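Putative endonuclease/exonuclease/phosphatase family protein (Bacteroides thetaiotaomicron, PDB 3MPR) probably acts as a metal-dependent nuclease of the DNase I-like endonuclease/exonuclease/phosphatase family, hydrolysing phosphodiester bonds in nucleic acids. Local coordinates at residues A[148-152]-A[185-189]. Numbering follows the deposited sequence.
Sequences KKARV and HQSYD
S187 presses its CB against CB of R151 at 3.7 Å, the closest carbon contact between the first turns of helices 148-164 and 186-192, which meet here in the DNase I-like domain, away from the magnesium-binding E51. A residue as small as serine suits this place, because the backbones come close: CA of S187 lies 4.6 Å from CA of V152. The S187 hydroxyl, set between its own backbone N and carbonyl carbon (chi1 57°), lies at the edge of the R151 guanidinium, near its plane, though OG stays 3.9 Å from NE. V181 touches both residues, and R151, bending at chi3 (-62°), sends NH1 to the carbonyl oxygen of D144; a long, many-donor side chain can thus pack through its methylenes and still tie its buried head to the preceding loop.

Toward solvent the contact becomes looser. The beta-branch of V152 sets CG2 against CG and the amide carbon CD of Q186, each 3.9 Å away. K148, otherwise extended, bends at its last torsion and crosses Q186 at about a right angle, bringing NZ to 2.8 Å from OE1. K148 and Q186 are both exposed, their long aliphatic stems and polar ends suited to such a rim. Much of the cohesion thus probably comes from van der Waals contact of S187 with R151 and of V152 with Q186, while polar groups occur on both sides: ammonium and amide at the margin, hydroxyl and guanidinium within.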
ATOM      1  N   LYS A 148      16.174 -15.436 -26.298  1.00 18.63           N
ATOM      2  CA  LYS A 148      17.211 -14.985 -25.382  1.00 19.54           C
ATOM      3  C   LYS A 148      18.081 -13.913 -26.038  1.00 16.44           C
ATOM      4  O   LYS A 148      18.369 -12.871 -25.447  1.00 15.92           O
ATOM      5  CB  LYS A 148      18.071 -16.168 -24.935  1.00 25.92           C
ATOM      6  CG  LYS A 148      19.158 -15.814 -23.931  1.00 30.93           C
ATOM      7  CD  LYS A 148      19.978 -17.048 -23.583  1.00 32.85           C
ATOM      8  CE  LYS A 148      20.790 -16.851 -22.316  1.00 34.57           C
ATOM      9  NZ  LYS A 148      21.560 -15.581 -22.354  1.00 38.03           N
ATOM     10  N   LYS A 149      18.516 -14.168 -27.263  1.00 16.21           N
ATOM     11  CA  LYS A 149      19.320 -13.175 -27.956  1.00 15.56           C
ATOM     12  C   LYS A 149      18.523 -11.881 -28.085  1.00 13.04           C
ATOM     13  O   LYS A 149      19.057 -10.787 -27.899  1.00 18.76           O
ATOM     14  CB  LYS A 149      19.748 -13.665 -29.343  1.00 19.53           C
ATOM     15  CG  LYS A 149      20.569 -12.629 -30.095  1.00 22.05           C
ATOM     16  CD  LYS A 149      21.185 -13.195 -31.371  1.00 30.45           C
ATOM     17  CE  LYS A 149      22.220 -12.229 -31.934  1.00 34.51           C
ATOM     18  NZ  LYS A 149      22.405 -12.439 -33.392  1.00 39.54           N
ATOM     19  N   ALA A 150      17.237 -12.012 -28.390  1.00  9.39           N
ATOM     20  CA  ALA A 150      16.376 -10.835 -28.537  1.00 16.39           C
ATOM     21  C   ALA A 150      16.304 -10.009 -27.250  1.00 14.53           C
ATOM     22  O   ALA A 150      16.357  -8.788 -27.296  1.00 14.67           O
ATOM     23  CB  ALA A 150      14.996 -11.237 -28.981  1.00 11.75           C
ATOM     24  N   ARG A 151      16.187 -10.673 -26.101  1.00 16.16           N
ATOM     25  CA  ARG A 151      16.164  -9.957 -24.823  1.00 13.09           C
ATOM     26  C   ARG A 151      17.452  -9.170 -24.562  1.00 13.22           C
ATOM     27  O   ARG A 151      17.410  -8.016 -24.125  1.00 15.74           O
ATOM     28  CB  ARG A 151      15.872 -10.908 -23.651  1.00 10.24           C
ATOM     29  CG  ARG A 151      14.457 -11.498 -23.656  1.00 14.13           C
ATOM     30  CD  ARG A 151      14.163 -12.199 -22.324  1.00 16.56           C
ATOM     31  NE  ARG A 151      15.051 -13.325 -22.065  1.00 16.26           N
ATOM     32  CZ  ARG A 151      14.769 -14.593 -22.366  1.00 16.65           C
ATOM     33  NH1 ARG A 151      13.625 -14.909 -22.962  1.00 16.75           N
ATOM     34  NH2 ARG A 151      15.639 -15.546 -22.082  1.00 15.03           N
ATOM     35  N   VAL A 152      18.596  -9.791 -24.831  1.00  9.95           N
ATOM     36  CA  VAL A 152      19.875  -9.125 -24.634  1.00  9.90           C
ATOM     37  C   VAL A 152      20.016  -7.948 -25.607  1.00 12.67           C
ATOM     38  O   VAL A 152      20.339  -6.824 -25.208  1.00 16.25           O
ATOM     39  CB  VAL A 152      21.053 -10.110 -24.796  1.00 14.17           C
ATOM     40  CG1 VAL A 152      22.381  -9.383 -24.652  1.00 14.63           C
ATOM     41  CG2 VAL A 152      20.949 -11.232 -23.765  1.00 14.03           C
ATOM     42  N   HIS A 185      19.448 -13.571 -14.990  1.00 12.30           N
ATOM     43  CA  HIS A 185      19.634 -13.692 -16.445  1.00 12.41           C
ATOM     44  C   HIS A 185      20.502 -12.624 -17.103  1.00 15.12           C
ATOM     45  O   HIS A 185      20.630 -11.514 -16.608  1.00 12.36           O
ATOM     46  CB  HIS A 185      18.278 -13.759 -17.156  1.00  9.90           C
ATOM     47  CG  HIS A 185      17.516 -15.011 -16.860  1.00 15.18           C
ATOM     48  ND1 HIS A 185      17.342 -16.015 -17.789  1.00 19.66           N
ATOM     49  CD2 HIS A 185      16.917 -15.439 -15.726  1.00 15.70           C
ATOM     50  CE1 HIS A 185      16.659 -17.005 -17.240  1.00 18.36           C
ATOM     51  NE2 HIS A 185      16.388 -16.678 -15.989  1.00 19.43           N
ATOM     52  N   GLN A 186      21.076 -12.981 -18.249  1.00 13.41           N
ATOM     53  CA  GLN A 186      21.957 -12.087 -18.980  1.00 15.24           C
ATOM     54  C   GLN A 186      21.297 -10.756 -19.330  1.00  9.86           C
ATOM     55  O   GLN A 186      21.941  -9.719 -19.264  1.00 11.64           O
ATOM     56  CB  GLN A 186      22.476 -12.762 -20.256  1.00 16.67           C
ATOM     57  CG  GLN A 186      23.569 -11.963 -20.942  1.00 21.09           C
ATOM     58  CD  GLN A 186      24.160 -12.682 -22.137  1.00 28.44           C
ATOM     59  OE1 GLN A 186      23.802 -13.825 -22.433  1.00 27.37           O
ATOM     60  NE2 GLN A 186      25.065 -12.011 -22.833  1.00 28.63           N
ATOM     61  N   SER A 187      20.016 -10.781 -19.697  1.00 11.86           N
ATOM     62  CA  SER A 187      19.329  -9.551 -20.092  1.00 11.10           C
ATOM     63  C   SER A 187      19.064  -8.611 -18.916  1.00 15.14           C
ATOM     64  O   SER A 187      18.907  -7.413 -19.105  1.00 21.19           O
ATOM     65  CB  SER A 187      18.032  -9.853 -20.856  1.00 14.50           C
ATOM     66  OG  SER A 187      17.156 -10.663 -20.083  1.00 14.36           O
ATOM     67  N   TYR A 188      19.037  -9.147 -17.697  1.00 13.08           N
ATOM     68  CA  TYR A 188      19.010  -8.287 -16.516  1.00  9.40           C
ATOM     69  C   TYR A 188      20.374  -7.594 -16.366  1.00 13.20           C
ATOM     70  O   TYR A 188      20.464  -6.361 -16.210  1.00 13.26           O
ATOM     71  CB  TYR A 188      18.672  -9.111 -15.260  1.00  8.78           C
ATOM     72  CG  TYR A 188      18.789  -8.329 -13.961  1.00  8.36           C
ATOM     73  CD1 TYR A 188      20.000  -8.243 -13.292  1.00 12.40           C
ATOM     74  CD2 TYR A 188      17.686  -7.668 -13.414  1.00  7.82           C
ATOM     75  CE1 TYR A 188      20.126  -7.530 -12.116  1.00  9.65           C
ATOM     76  CE2 TYR A 188      17.801  -6.942 -12.235  1.00  8.92           C
ATOM     77  CZ  TYR A 188      19.028  -6.882 -11.591  1.00  9.38           C
ATOM     78  OH  TYR A 188      19.173  -6.185 -10.423  1.00 11.51           O
ATOM     79  N   ASP A 189      21.439  -8.388 -16.438  1.00 10.86           N
ATOM     80  CA  ASP A 189      22.795  -7.866 -16.341  1.00 14.40           C
ATOM     81  C   ASP A 189      23.029  -6.815 -17.411  1.00 10.90           C
ATOM     82  O   ASP A 189      23.782  -5.871 -17.204  1.00 12.83           O
ATOM     83  CB  ASP A 189      23.842  -8.976 -16.534  1.00 20.88           C
ATOM     84  CG  ASP A 189      23.734 -10.086 -15.507  1.00 30.93           C
ATOM     85  OD1 ASP A 189      23.110  -9.882 -14.444  1.00 31.59           O
ATOM     86  OD2 ASP A 189      24.295 -11.174 -15.768  1.00 35.74           O
TER